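Local coordinates for protein putative sugar phosphate isomerase (PDB 3L2H) that belongs to the cupin superfamily, probably binds a metal ion within its beta-barrel, and may act as a sugar phosphate isomerase, at residues B[32-37]-B[47-52]; B[59-64]-B[129-134]; B[81-86]-B[96-101]. All blocks are in the same frame, centred on the assembly; numbering follows the deposited sequence.

Interaction 1 of 3, residues B[32-37]-B[47-52]. With CXS (3-cyclohexyl-1-propylsulfonic acid), chain L.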
ATOM      1  N   ARG B  32      24.126  13.897  16.043  0.50 19.34           N
ATOM      2  CA  ARG B  32      24.101  12.607  16.712  0.50 19.15           C
ATOM      3  C   ARG B  32      24.962  11.551  16.003  0.50 19.15           C
ATOM      4  O   ARG B  32      25.165  11.621  14.785  0.50 18.82           O
ATOM      5  CB  ARG B  32      22.632  12.150  16.827  0.50 19.31           C
ATOM      6  CG  ARG B  32      22.088  11.306  15.686  0.50 19.63           C
ATOM      7  CD  ARG B  32      20.533  11.365  15.719  0.50 19.43           C
ATOM      8  NE  ARG B  32      19.921  10.373  14.864  0.50 19.54           N
ATOM      9  CZ  ARG B  32      18.612  10.247  14.724  0.50 19.32           C
ATOM     10  NH1 ARG B  32      17.771  11.068  15.371  0.50 18.32           N
ATOM     11  NH2 ARG B  32      18.145   9.308  13.941  0.50 19.84           N
ATOM     12  N   VAL B  33      25.489  10.594  16.771  1.00 19.07           N
ATOM     13  CA  VAL B  33      26.145   9.439  16.181  1.00 19.52           C
ATOM     14  C   VAL B  33      24.992   8.503  15.917  1.00 18.95           C
ATOM     15  O   VAL B  33      24.213   8.223  16.820  1.00 18.60           O
ATOM     16  CB  VAL B  33      27.207   8.800  17.087  1.00 20.44           C
ATOM     17  CG1 VAL B  33      27.671   7.471  16.500  1.00 20.26           C
ATOM     18  CG2 VAL B  33      28.379   9.762  17.210  1.00 21.28           C
ATOM     19  N   ASN B  34      24.838   8.074  14.673  1.00 18.30           N
ATOM     20  CA  ASN B  34      23.755   7.198  14.270  1.00 19.18           C
ATOM     21  C   ASN B  34      24.284   5.876  13.769  1.00 18.43           C
ATOM     22  O   ASN B  34      25.072   5.844  12.806  1.00 19.65           O
ATOM     23  CB  ASN B  34      22.941   7.862  13.155  1.00 19.43           C
ATOM     24  CG  ASN B  34      21.625   7.187  12.933  1.00 21.16           C
ATOM     25  OD1 ASN B  34      20.605   7.572  13.550  1.00 21.51           O
ATOM     26  ND2 ASN B  34      21.596   6.221  12.027  1.00 19.02           N
ATOM     27  N   LYS B  35      23.871   4.801  14.419  1.00 16.80           N
ATOM     28  CA  LYS B  35      24.183   3.443  14.021  1.00 16.01           C
ATOM     29  C   LYS B  35      22.901   2.789  13.502  1.00 15.16           C
ATOM     30  O   LYS B  35      21.984   2.514  14.268  1.00 14.37           O
ATOM     31  CB  LYS B  35      24.754   2.669  15.204  1.00 16.35           C
ATOM     32  CG  LYS B  35      26.109   3.275  15.736  1.00 16.87           C
ATOM     33  CD  LYS B  35      26.638   2.506  16.983  1.00 16.47           C
ATOM     34  CE  LYS B  35      27.858   3.181  17.551  1.00 16.93           C
ATOM     35  NZ  LYS B  35      28.463   2.338  18.685  1.00 17.02           N
ATOM     36  N   SER B  36      22.834   2.570  12.207  1.00 14.47           N
ATOM     37  CA  SER B  36      21.635   2.082  11.619  1.00 14.47           C
ATOM     38  C   SER B  36      21.642   0.535  11.659  1.00 14.31           C
ATOM     39  O   SER B  36      22.260  -0.170  10.810  1.00 15.48           O
ATOM     40  CB  SER B  36      21.449   2.580  10.202  1.00 15.01           C
ATOM     41  OG  SER B  36      20.269   1.979   9.647  1.00 15.17           O
ATOM     42  N   LEU B  37      21.028   0.023  12.704  1.00 14.45           N
ATOM     43  CA  LEU B  37      21.000  -1.427  12.908  1.00 14.59           C
ATOM     44  C   LEU B  37      20.206  -2.107  11.775  1.00 14.60           C
ATOM     45  O   LEU B  37      20.619  -3.126  11.196  1.00 14.58           O
ATOM     46  CB  LEU B  37      20.416  -1.745  14.272  1.00 15.14           C
ATOM     47  CG  LEU B  37      21.078  -1.083  15.487  1.00 15.98           C
ATOM     48  CD1 LEU B  37      20.455  -1.649  16.783  1.00 15.34           C
ATOM     49  CD2 LEU B  37      22.649  -1.196  15.452  1.00 15.48           C
ATOM     50  N   GLY B  47      13.117   1.508  10.070  1.00 17.93           N
ATOM     51  CA  GLY B  47      14.406   2.061  10.434  1.00 17.63           C
ATOM     52  C   GLY B  47      14.562   1.773  11.923  1.00 16.93           C
ATOM     53  O   GLY B  47      13.632   2.000  12.731  1.00 17.11           O
ATOM     54  N   ILE B  48      15.663   1.149  12.295  1.00 16.59           N
ATOM     55  CA  ILE B  48      15.988   0.932  13.677  1.00 16.26           C
ATOM     56  C   ILE B  48      17.419   1.457  13.868  1.00 16.44           C
ATOM     57  O   ILE B  48      18.353   0.914  13.266  1.00 17.11           O
ATOM     58  CB  ILE B  48      15.876  -0.530  14.090  1.00 15.89           C
ATOM     59  CG1 ILE B  48      14.458  -1.063  13.844  1.00 15.67           C
ATOM     60  CG2 ILE B  48      16.269  -0.687  15.615  1.00 16.82           C
ATOM     61  CD1 ILE B  48      14.202  -2.556  14.069  1.00 13.12           C
ATOM     62  N   HIS B  49      17.552   2.469  14.722  1.00 15.12           N
ATOM     63  CA  HIS B  49      18.764   3.241  14.888  1.00 16.06           C
ATOM     64  C   HIS B  49      19.138   3.313  16.371  1.00 16.04           C
ATOM     65  O   HIS B  49      18.303   3.639  17.222  1.00 16.39           O
ATOM     66  CB  HIS B  49      18.556   4.663  14.355  1.00 16.42           C
ATOM     67  CG  HIS B  49      18.167   4.728  12.913  1.00 16.77           C
ATOM     68  ND1 HIS B  49      19.101   4.721  11.891  1.00 17.73           N
ATOM     69  CD2 HIS B  49      16.951   4.774  12.311  1.00 17.29           C
ATOM     70  CE1 HIS B  49      18.473   4.808  10.729  1.00 17.59           C
ATOM     71  NE2 HIS B  49      17.168   4.842  10.957  1.00 17.86           N
ATOM     72  N   LEU B  50      20.391   3.038  16.662  1.00 16.41           N
ATOM     73  CA  LEU B  50      20.939   3.309  17.982  1.00 17.63           C
ATOM     74  C   LEU B  50      21.678   4.648  17.891  1.00 17.10           C
ATOM     75  O   LEU B  50      22.611   4.817  17.098  1.00 17.61           O
ATOM     76  CB  LEU B  50      21.824   2.176  18.442  1.00 19.48           C
ATOM     77  CG  LEU B  50      22.182   2.437  19.913  1.00 21.25           C
ATOM     78  CD1 LEU B  50      21.978   1.192  20.726  1.00 22.97           C
ATOM     79  CD2 LEU B  50      23.589   3.034  20.061  1.00 21.72           C
ATOM     80  N   ILE B  51      21.205   5.625  18.637  1.00 17.48           N
ATOM     81  CA  ILE B  51      21.719   6.994  18.506  1.00 18.93           C
ATOM     82  C   ILE B  51      22.373   7.434  19.798  1.00 18.57           C
ATOM     83  O   ILE B  51      21.997   6.983  20.889  1.00 19.26           O
ATOM     84  CB  ILE B  51      20.609   8.014  18.038  1.00 19.50           C
ATOM     85  CG1 ILE B  51      19.613   8.304  19.152  1.00 20.48           C
ATOM     86  CG2 ILE B  51      19.872   7.477  16.817  1.00 19.67           C
ATOM     87  CD1 ILE B  51      18.708   9.496  18.901  1.00 20.98           C
ATOM     88  N   GLN B  52      23.374   8.286  19.656  1.00 18.46           N
ATOM     89  CA  GLN B  52      24.058   8.901  20.788  1.00 18.87           C
ATOM     90  C   GLN B  52      24.003  10.422  20.568  1.00 18.15           C
ATOM     91  O   GLN B  52      24.427  10.888  19.513  1.00 19.26           O
ATOM     92  CB  GLN B  52      25.515   8.445  20.899  1.00 19.17           C
ATOM     93  CG  GLN B  52      25.698   6.929  20.878  1.00 20.32           C
ATOM     94  CD  GLN B  52      27.148   6.526  20.715  1.00 21.60           C
ATOM     95  OE1 GLN B  52      27.984   7.331  20.295  1.00 22.86           O
ATOM     96  NE2 GLN B  52      27.465   5.266  21.053  1.00 22.56           N
TER
HETATM   97  S   CXS L 163      26.535   1.773  22.010  1.00 33.52           S
HETATM   98  O1  CXS L 163      26.194   3.067  22.690  1.00 33.74           O
HETATM   99  O2  CXS L 163      27.782   1.224  22.565  1.00 34.44           O
HETATM  100  O3  CXS L 163      26.698   1.978  20.564  1.00 32.39           O
HETATM  101  C1  CXS L 163      25.320   0.657  22.375  1.00 31.60           C
HETATM  102  C2  CXS L 163      25.098   0.554  23.877  1.00 30.47           C
HETATM  103  C3  CXS L 163      24.024  -0.454  24.242  1.00 30.00           C
HETATM  104  N   CXS L 163      24.055  -0.901  25.612  1.00 28.94           N
HETATM  105  C4  CXS L 163      23.208  -2.007  26.031  1.00 28.45           C
HETATM  106  C5  CXS L 163      21.723  -1.635  25.952  1.00 28.11           C
HETATM  107  C6  CXS L 163      20.867  -2.848  26.316  1.00 28.15           C
HETATM  108  C7  CXS L 163      21.212  -3.396  27.701  1.00 28.20           C
HETATM  109  C8  CXS L 163      22.712  -3.616  27.876  1.00 27.61           C
HETATM  110  C9  CXS L 163      23.532  -2.412  27.472  1.00 28.18           C
HETATM  111  O   HOH W   1      29.852   3.104  21.655  1.00 34.70           O
HETATM  112  O   HOH W   2      17.667   1.139  10.290  1.00 14.28           O

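Interaction 2 of 3, residues B[59-64]-B[129-134]. With EDO (1,2-ethanediol), chain N.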
ATOM      1  N   SER B  59      18.004  15.696  19.149  1.00 19.47           N
ATOM      2  CA  SER B  59      17.764  14.497  18.371  1.00 18.99           C
ATOM      3  C   SER B  59      17.359  14.770  16.931  1.00 19.47           C
ATOM      4  O   SER B  59      17.529  13.892  16.068  1.00 18.93           O
ATOM      5  CB  SER B  59      16.667  13.652  19.067  1.00 18.99           C
ATOM      6  OG  SER B  59      15.367  14.237  19.005  1.00 17.45           O
ATOM      7  N   THR B  60      16.829  15.973  16.676  1.00 18.22           N
ATOM      8  CA  THR B  60      16.157  16.250  15.418  1.00 18.42           C
ATOM      9  C   THR B  60      15.805  17.734  15.331  1.00 18.29           C
ATOM     10  O   THR B  60      16.119  18.490  16.234  1.00 18.16           O
ATOM     11  CB  THR B  60      14.825  15.419  15.331  1.00 18.25           C
ATOM     12  OG1 THR B  60      14.310  15.456  14.000  1.00 18.59           O
ATOM     13  CG2 THR B  60      13.789  15.957  16.336  1.00 18.05           C
ATOM     14  N   GLU B  61      15.213  18.160  14.225  1.00 17.41           N
ATOM     15  CA  GLU B  61      14.496  19.434  14.213  1.00 16.80           C
ATOM     16  C   GLU B  61      13.067  19.123  14.563  1.00 16.29           C
ATOM     17  O   GLU B  61      12.481  18.180  14.012  1.00 17.27           O
ATOM     18  CB  GLU B  61      14.552  20.105  12.841  1.00 17.86           C
ATOM     19  CG  GLU B  61      13.608  21.306  12.699  1.00 18.60           C
ATOM     20  CD  GLU B  61      13.957  22.490  13.590  1.00 18.81           C
ATOM     21  OE1 GLU B  61      15.066  22.488  14.171  1.00 18.92           O
ATOM     22  OE2 GLU B  61      13.143  23.465  13.718  1.00 18.77           O
ATOM     23  N   TYR B  62      12.509  19.865  15.512  1.00 16.32           N
ATOM     24  CA  TYR B  62      11.098  19.756  15.931  1.00 16.24           C
ATOM     25  C   TYR B  62      10.201  19.470  14.747  1.00 15.62           C
ATOM     26  O   TYR B  62      10.140  20.269  13.810  1.00 14.79           O
ATOM     27  CB  TYR B  62      10.706  21.056  16.580  1.00 16.47           C
ATOM     28  CG  TYR B  62       9.365  21.122  17.275  1.00 17.22           C
ATOM     29  CD1 TYR B  62       9.100  20.376  18.423  1.00 17.57           C
ATOM     30  CD2 TYR B  62       8.363  21.943  16.784  1.00 17.76           C
ATOM     31  CE1 TYR B  62       7.859  20.471  19.082  1.00 17.32           C
ATOM     32  CE2 TYR B  62       7.139  22.066  17.429  1.00 18.24           C
ATOM     33  CZ  TYR B  62       6.897  21.329  18.571  1.00 18.38           C
ATOM     34  OH  TYR B  62       5.692  21.445  19.170  1.00 19.39           O
ATOM     35  N   HIS B  63       9.516  18.316  14.777  1.00 16.02           N
ATOM     36  CA  HIS B  63       8.777  17.885  13.598  1.00 15.98           C
ATOM     37  C   HIS B  63       7.552  17.005  13.895  1.00 16.73           C
ATOM     38  O   HIS B  63       7.400  16.434  14.980  1.00 16.09           O
ATOM     39  CB  HIS B  63       9.731  17.141  12.640  1.00 16.42           C
ATOM     40  CG  HIS B  63      10.138  15.796  13.144  1.00 16.84           C
ATOM     41  ND1 HIS B  63      11.280  15.589  13.882  1.00 18.67           N
ATOM     42  CD2 HIS B  63       9.483  14.604  13.127  1.00 18.82           C
ATOM     43  CE1 HIS B  63      11.359  14.315  14.226  1.00 19.11           C
ATOM     44  NE2 HIS B  63      10.259  13.701  13.817  1.00 18.71           N
ATOM     45  N   LEU B  64       6.701  16.895  12.873  1.00 17.29           N
ATOM     46  CA  LEU B  64       5.470  16.124  12.916  1.00 17.92           C
ATOM     47  C   LEU B  64       5.355  15.349  11.621  1.00 17.79           C
ATOM     48  O   LEU B  64       5.385  15.939  10.534  1.00 17.03           O
ATOM     49  CB  LEU B  64       4.265  17.061  13.024  1.00 18.61           C
ATOM     50  CG  LEU B  64       2.895  16.391  13.040  1.00 20.08           C
ATOM     51  CD1 LEU B  64       2.658  15.612  14.330  1.00 21.12           C
ATOM     52  CD2 LEU B  64       1.815  17.451  12.878  1.00 21.63           C
ATOM     53  N   VAL B 129       6.031  15.878   6.235  1.00 16.76           N
ATOM     54  CA  VAL B 129       6.593  16.201   7.526  1.00 16.84           C
ATOM     55  C   VAL B 129       6.563  17.691   7.728  1.00 16.93           C
ATOM     56  O   VAL B 129       7.025  18.437   6.857  1.00 16.10           O
ATOM     57  CB  VAL B 129       8.029  15.710   7.666  1.00 17.57           C
ATOM     58  CG1 VAL B 129       8.556  16.025   9.118  1.00 17.69           C
ATOM     59  CG2 VAL B 129       8.141  14.221   7.299  1.00 18.28           C
ATOM     60  N   ASP B 130       6.054  18.131   8.881  1.00 16.03           N
ATOM     61  CA  ASP B 130       6.009  19.541   9.202  1.00 16.73           C
ATOM     62  C   ASP B 130       7.146  19.894  10.127  1.00 17.24           C
ATOM     63  O   ASP B 130       7.453  19.140  11.046  1.00 15.51           O
ATOM     64  CB  ASP B 130       4.715  19.938   9.867  1.00 16.43           C
ATOM     65  CG  ASP B 130       3.563  20.002   8.892  1.00 18.19           C
ATOM     66  OD1 ASP B 130       3.844  20.240   7.699  1.00 17.87           O
ATOM     67  OD2 ASP B 130       2.408  19.731   9.295  1.00 18.66           O
ATOM     68  N   TYR B 131       7.790  21.025   9.831  1.00 17.16           N
ATOM     69  CA  TYR B 131       8.801  21.616  10.714  1.00 17.16           C
ATOM     70  C   TYR B 131       8.266  22.956  11.211  1.00 17.26           C
ATOM     71  O   TYR B 131       8.601  24.014  10.666  1.00 19.00           O
ATOM     72  CB  TYR B 131      10.128  21.759   9.983  1.00 17.00           C
ATOM     73  CG  TYR B 131      10.676  20.458   9.477  1.00 17.47           C
ATOM     74  CD1 TYR B 131      11.282  19.559  10.327  1.00 17.34           C
ATOM     75  CD2 TYR B 131      10.569  20.125   8.145  1.00 18.41           C
ATOM     76  CE1 TYR B 131      11.793  18.371   9.875  1.00 17.88           C
ATOM     77  CE2 TYR B 131      11.066  18.919   7.669  1.00 19.32           C
ATOM     78  CZ  TYR B 131      11.694  18.063   8.529  1.00 19.74           C
ATOM     79  OH  TYR B 131      12.177  16.857   8.055  1.00 22.58           O
ATOM     80  N   PRO B 132       7.421  22.920  12.241  1.00 18.15           N
ATOM     81  CA  PRO B 132       6.710  24.166  12.589  1.00 17.52           C
ATOM     82  C   PRO B 132       7.629  25.354  12.942  1.00 16.99           C
ATOM     83  O   PRO B 132       7.275  26.497  12.630  1.00 17.33           O
ATOM     84  CB  PRO B 132       5.840  23.772  13.779  1.00 17.77           C
ATOM     85  CG  PRO B 132       5.717  22.231  13.716  1.00 18.16           C
ATOM     86  CD  PRO B 132       6.975  21.748  13.038  1.00 17.61           C
ATOM     87  N   ASN B 133       8.786  25.100  13.545  1.00 17.60           N
ATOM     88  CA  ASN B 133       9.670  26.196  13.979  1.00 18.00           C
ATOM     89  C   ASN B 133      10.403  26.826  12.815  1.00 18.18           C
ATOM     90  O   ASN B 133      10.880  27.978  12.943  1.00 18.84           O
ATOM     91  CB  ASN B 133      10.666  25.760  15.069  1.00 18.24           C
ATOM     92  CG  ASN B 133       9.963  25.431  16.394  1.00 19.23           C
ATOM     93  OD1 ASN B 133       8.808  25.837  16.621  1.00 20.96           O
ATOM     94  ND2 ASN B 133      10.638  24.700  17.244  1.00 19.66           N
ATOM     95  N   GLN B 134      10.450  26.129  11.688  1.00 16.96           N
ATOM     96  CA  GLN B 134      11.009  26.679  10.491  1.00 17.96           C
ATOM     97  C   GLN B 134       9.913  27.166   9.505  1.00 16.22           C
ATOM     98  O   GLN B 134      10.260  27.656   8.470  1.00 15.59           O
ATOM     99  CB  GLN B 134      11.909  25.649   9.779  1.00 19.24           C
ATOM    100  CG  GLN B 134      13.010  25.044  10.707  1.00 20.70           C
ATOM    101  CD  GLN B 134      13.824  26.090  11.401  1.00 22.03           C
ATOM    102  OE1 GLN B 134      14.143  27.130  10.811  1.00 25.74           O
ATOM    103  NE2 GLN B 134      14.161  25.860  12.660  1.00 22.92           N
TER
HETATM  104  C1  EDO N 165      14.108  11.321  16.369  1.00 29.66           C
HETATM  105  O1  EDO N 165      13.042  11.781  15.511  1.00 29.55           O
HETATM  106  C2  EDO N 165      13.651  11.273  17.806  1.00 29.06           C
HETATM  107  O2  EDO N 165      13.651  12.627  18.309  1.00 28.94           O
HETATM  108  O   HOH W   3      10.460  22.867  13.393  1.00 15.35           O
HETATM  109  O   HOH W   4      13.324  24.030  16.335  1.00 20.28           O

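Interaction 3 of 3, residues B[81-86]-B[96-101]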
ATOM      1  N   LEU B  81      12.194  15.955  26.646  1.00 18.10           N
ATOM      2  CA  LEU B  81      11.311  15.725  25.511  1.00 18.02           C
ATOM      3  C   LEU B  81      10.364  16.917  25.387  1.00 17.89           C
ATOM      4  O   LEU B  81       9.697  17.250  26.339  1.00 18.98           O
ATOM      5  CB  LEU B  81      10.537  14.418  25.754  1.00 16.79           C
ATOM      6  CG  LEU B  81       9.339  14.101  24.845  1.00 16.63           C
ATOM      7  CD1 LEU B  81       9.810  13.987  23.350  1.00 15.61           C
ATOM      8  CD2 LEU B  81       8.619  12.848  25.311  1.00 15.05           C
ATOM      9  N   THR B  82      10.354  17.595  24.231  1.00 18.46           N
ATOM     10  CA  THR B  82       9.375  18.611  23.933  1.00 18.42           C
ATOM     11  C   THR B  82       8.332  18.014  23.005  1.00 18.84           C
ATOM     12  O   THR B  82       8.686  17.471  21.968  1.00 18.05           O
ATOM     13  CB  THR B  82      10.035  19.842  23.254  1.00 19.29           C
ATOM     14  OG1 THR B  82      10.949  20.414  24.181  1.00 19.76           O
ATOM     15  CG2 THR B  82       9.025  20.895  22.812  1.00 19.35           C
HETATM   16  N   MSE B  83       7.061  18.102  23.396  1.00 19.33           N
HETATM   17  CA  MSE B  83       5.938  17.689  22.560  1.00 19.83           C
HETATM   18  C   MSE B  83       4.909  18.780  22.601  1.00 20.84           C
HETATM   19  O   MSE B  83       4.448  19.150  23.666  1.00 20.53           O
HETATM   20  CB  MSE B  83       5.292  16.375  23.026  1.00 19.34           C
HETATM   21  CG  MSE B  83       6.186  15.203  22.939  1.00 19.16           C
HETATM   22 SE   MSE B  83       5.246  13.497  23.396  0.75 17.16          SE
HETATM   23  CE  MSE B  83       5.072  13.780  25.338  1.00 19.60           C
ATOM     24  N   GLU B  84       4.553  19.310  21.425  1.00 23.44           N
ATOM     25  CA  GLU B  84       3.660  20.465  21.338  1.00 24.88           C
ATOM     26  C   GLU B  84       4.136  21.541  22.331  1.00 26.64           C
ATOM     27  O   GLU B  84       5.290  21.937  22.272  1.00 27.52           O
ATOM     28  CB  GLU B  84       2.216  20.020  21.540  1.00 25.72           C
ATOM     29  CG  GLU B  84       1.755  19.014  20.467  1.00 26.18           C
ATOM     30  CD  GLU B  84       1.618  19.668  19.087  1.00 26.41           C
ATOM     31  OE1 GLU B  84       1.058  20.797  19.022  1.00 26.73           O
ATOM     32  OE2 GLU B  84       2.074  19.088  18.085  1.00 24.92           O
ATOM     33  N   ASN B  85       3.290  22.008  23.243  1.00 28.55           N
ATOM     34  CA  ASN B  85       3.693  23.045  24.209  1.00 31.44           C
ATOM     35  C   ASN B  85       4.198  22.493  25.547  1.00 31.38           C
ATOM     36  O   ASN B  85       4.064  23.181  26.586  1.00 31.93           O
ATOM     37  CB  ASN B  85       2.520  23.978  24.616  1.00 33.37           C
ATOM     38  CG  ASN B  85       1.710  24.515  23.451  1.00 35.51           C
ATOM     39  OD1 ASN B  85       2.134  24.486  22.289  1.00 38.21           O
ATOM     40  ND2 ASN B  85       0.514  25.031  23.768  1.00 36.76           N
ATOM     41  N   ASP B  86       4.703  21.262  25.591  1.00 29.98           N
ATOM     42  CA  ASP B  86       4.991  20.648  26.889  1.00 28.83           C
ATOM     43  C   ASP B  86       6.400  20.101  26.857  1.00 27.80           C
ATOM     44  O   ASP B  86       6.890  19.678  25.795  1.00 25.28           O
ATOM     45  CB  ASP B  86       3.993  19.519  27.188  1.00 29.70           C
ATOM     46  CG  ASP B  86       2.528  19.954  27.018  1.00 31.32           C
ATOM     47  OD1 ASP B  86       2.192  21.067  27.452  1.00 32.09           O
ATOM     48  OD2 ASP B  86       1.714  19.186  26.431  1.00 33.24           O
ATOM     49  N   VAL B  96       8.600   6.584  24.190  1.00 15.59           N
ATOM     50  CA  VAL B  96       7.666   7.525  23.620  1.00 16.01           C
ATOM     51  C   VAL B  96       7.368   7.105  22.186  1.00 16.09           C
ATOM     52  O   VAL B  96       8.280   6.708  21.435  1.00 16.22           O
ATOM     53  CB  VAL B  96       8.182   9.007  23.775  1.00 17.01           C
ATOM     54  CG1 VAL B  96       9.474   9.191  23.169  1.00 17.19           C
ATOM     55  CG2 VAL B  96       7.190  10.025  23.172  1.00 17.14           C
ATOM     56  N   GLY B  97       6.083   7.126  21.841  1.00 14.84           N
ATOM     57  CA  GLY B  97       5.637   6.764  20.513  1.00 15.13           C
ATOM     58  C   GLY B  97       4.801   7.867  19.892  1.00 15.38           C
ATOM     59  O   GLY B  97       4.014   8.547  20.592  1.00 15.00           O
ATOM     60  N   PHE B  98       4.941   8.024  18.580  1.00 14.99           N
ATOM     61  CA  PHE B  98       4.220   9.052  17.843  1.00 15.90           C
ATOM     62  C   PHE B  98       3.357   8.480  16.738  1.00 16.97           C
ATOM     63  O   PHE B  98       3.846   8.220  15.621  1.00 16.87           O
ATOM     64  CB  PHE B  98       5.206  10.054  17.260  1.00 16.70           C
ATOM     65  CG  PHE B  98       6.007  10.749  18.311  1.00 17.00           C
ATOM     66  CD1 PHE B  98       5.493  11.858  18.948  1.00 17.29           C
ATOM     67  CD2 PHE B  98       7.234  10.274  18.703  1.00 17.54           C
ATOM     68  CE1 PHE B  98       6.198  12.462  19.947  1.00 17.17           C
ATOM     69  CE2 PHE B  98       7.956  10.917  19.665  1.00 16.79           C
ATOM     70  CZ  PHE B  98       7.415  11.995  20.305  1.00 16.86           C
ATOM     71  N   PRO B  99       2.066   8.282  17.039  1.00 17.40           N
ATOM     72  CA  PRO B  99       1.109   8.005  15.993  1.00 18.17           C
ATOM     73  C   PRO B  99       1.131   9.182  14.998  1.00 19.05           C
ATOM     74  O   PRO B  99       1.514  10.293  15.349  1.00 17.84           O
ATOM     75  CB  PRO B  99      -0.229   7.928  16.747  1.00 18.50           C
ATOM     76  CG  PRO B  99       0.148   7.628  18.177  1.00 17.80           C
ATOM     77  CD  PRO B  99       1.438   8.342  18.376  1.00 17.74           C
ATOM     78  N   CYS B 100       0.761   8.919  13.763  0.80 20.63           N
ATOM     79  CA  CYS B 100       0.699   9.987  12.763  0.80 22.43           C
ATOM     80  C   CYS B 100      -0.142  11.159  13.212  0.80 21.93           C
ATOM     81  O   CYS B 100      -1.177  10.983  13.797  0.80 19.21           O
ATOM     82  CB  CYS B 100       0.123   9.428  11.496  0.80 24.10           C
ATOM     83  SG  CYS B 100       1.253   8.329  10.817  0.80 28.82           S
ATOM     84  N   HIS B 101       0.310  12.365  12.888  1.00 22.19           N
ATOM     85  CA  HIS B 101      -0.374  13.621  13.262  1.00 23.12           C
ATOM     86  C   HIS B 101      -0.634  13.879  14.734  1.00 23.65           C
ATOM     87  O   HIS B 101      -1.417  14.796  15.061  1.00 25.40           O
ATOM     88  CB  HIS B 101      -1.787  13.695  12.665  1.00 25.02           C
ATOM     89  CG  HIS B 101      -1.823  13.707  11.196  1.00 25.47           C
ATOM     90  ND1 HIS B 101      -1.713  14.880  10.481  1.00 26.51           N
ATOM     91  CD2 HIS B 101      -1.997  12.711  10.290  1.00 26.55           C
ATOM     92  CE1 HIS B 101      -1.813  14.604   9.188  1.00 27.23           C
ATOM     93  NE2 HIS B 101      -1.971  13.294   9.040  1.00 26.90           N
TER

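Interaction 1 of 3, residues B[32-37]-B[47-52]
The amide oxygen OD1 of N34, lying 3.3 Å from I51 CG2 on the partner strand, is gripped side-on by R32 in the modelled conformer, one of two deposited. R32 NE reaches N34 OD1 at 3.2 Å and R32 NH2 reaches it at 3.0 Å, while I51 CG2 sits over one face of the guanidinium, offset toward its rim. The other end of the amide gives N34 ND2 to H49 ND1 at 2.9 Å, in a nearly straight bond (164°) that lies close to the amide plane but is tilted 33° out of the imidazole plane. Strands 27-36 and 46-53 are antiparallel neighbours in the larger sheet of the cupin barrel, and V33/Q52 and K35/L50 are its hydrogen-bonded pairs here. N34 and H49 share one face of that sheet. On the other, K35 runs out extended and its NZ meets O3 of a bound cyclohexylpropylsulfonate (CXS), probably from the crystallisation liquor, at 2.6 Å; I14 O is a second acceptor. Q52 NE2 holds CXS O1 at 3.0 Å. Y73 of the second subunit packs on L50. S36, the N-cap of the helix that follows, hydrogen-bonds D39 through OG, which a water links to I48 N.

Interaction 2 of 3, residues B[59-64]-B[129-134]
E61 OE2 accepts Q134 NE2 at 2.8 Å, a bond that lies in the amide plane but meets the carboxylate from above, 56° out of its plane. The segment 59-64 ends within the HXH sequence of cupin motif 1 (H63 and H65); the counterparts of these two histidines, E70 and H105 bind the metal in many cupins. Two waters also donate to E61 OE2: one goes on to Y62 O and N133 N, the other accepts from N133 ND2. The glutamate chain bends at CG (chi2 66°), and CG itself packs 3.8 Å from Y131 CD1. An alanine here would probably leave the Q134 amide and both waters without this acceptor and open a gap beside the Y131 ring. Outside this first shell, the planes of the Y62 ring and the N133 amide are only 10° apart, with N133 ND2 3.6 Å from Y62 CD2, and P132 CG comes 4.0 Å from Y62 CE2. The backbone is fixed by the antiparallel pair L64/D130, each N bonding the other's O; the D130 carboxylate makes a salt bridge to R137 and a hydrogen bond to H66. H63 CB rests 3.7 Å from Y131 CE1. Its imidazole is oriented from both ends: NE2 bonds E70, and ND1 donates in the ring plane to E61 O at 2.9 Å.

Interaction 3 of 3, residues B[81-86]-B[96-101]
L81 and V96 meet tip to tip, L81 CD2 lying 3.8 Å from V96 CG2. They belong to the two facing sheets of the cupin beta-barrel, and the contact is part of the apolar filling between them: strand 79-83 lies in the three-stranded sheet and strand 95-98 is the outermost, within this chain, of the six-stranded one. The two short strand axes pass 10.9 Å apart at an angle of 30°, too far for backbone pairing, so side chains alone carry the contact and no hydrogen bond crosses it. The leucine's other methyl, L81 CD1, comes to the edge of the F98 ring near its plane, 4.4 Å from F98 CZ.

Two residues on, M83, deposited as selenomethionine, points into the same interior. Its chain is extended to the selenium (chi2 -175°), which forms a Met-aromatic contact with F98. M83 SE is 3.7 Å from F98 CE1 and 4.8 Å from the ring centroid, 64° off the ring normal. The M83 and V96 side chains pass alongside one another, running opposite ways, with M83 SE 4.0 Å from V96 CG2. H105, on strand 105-108, touches both L81 and M83 and stacks on the F98 ring. The second subunit extends the sheet antiparallel from V96, and its L7 packs on F98.

From M83 the chain reverses in a type II' beta turn that ends at D86, closed by hydrogen bonds from M83 N to D86 O and from D86 N to M83 O. E84, at its second position, has positive phi and ties its carboxylate to A104 N. At the end of the turn, D86 OD2 hydrogen-bonds T4 OG1 of the second subunit.

Interactions 2 and 3 are neighbours, their centres about 11 Å apart, and 81-86/96-101 is nested inside the chain loop that 59-64/129-134 closes. Y62 OH probably bonds E84 O at 3.2 Å, and L64 CD1 packs 3.7 Å from H101 C. Interaction 1 lies about 19 Å and 20 Å, centre to centre, from interactions 2 and 3, yet R32 NH1 comes within 2.9 Å of S59 O. Near that junction an ethanediol, probably from the crystallisation liquor, hydrogen-bonded to E70 and H105 and very close to S59, lies in what is probably the metal pocket, bordered by H63 of interaction 2; H105 in turn backs onto the side chains of interaction 3. Interactions 1 and 3 both touch the second subunit.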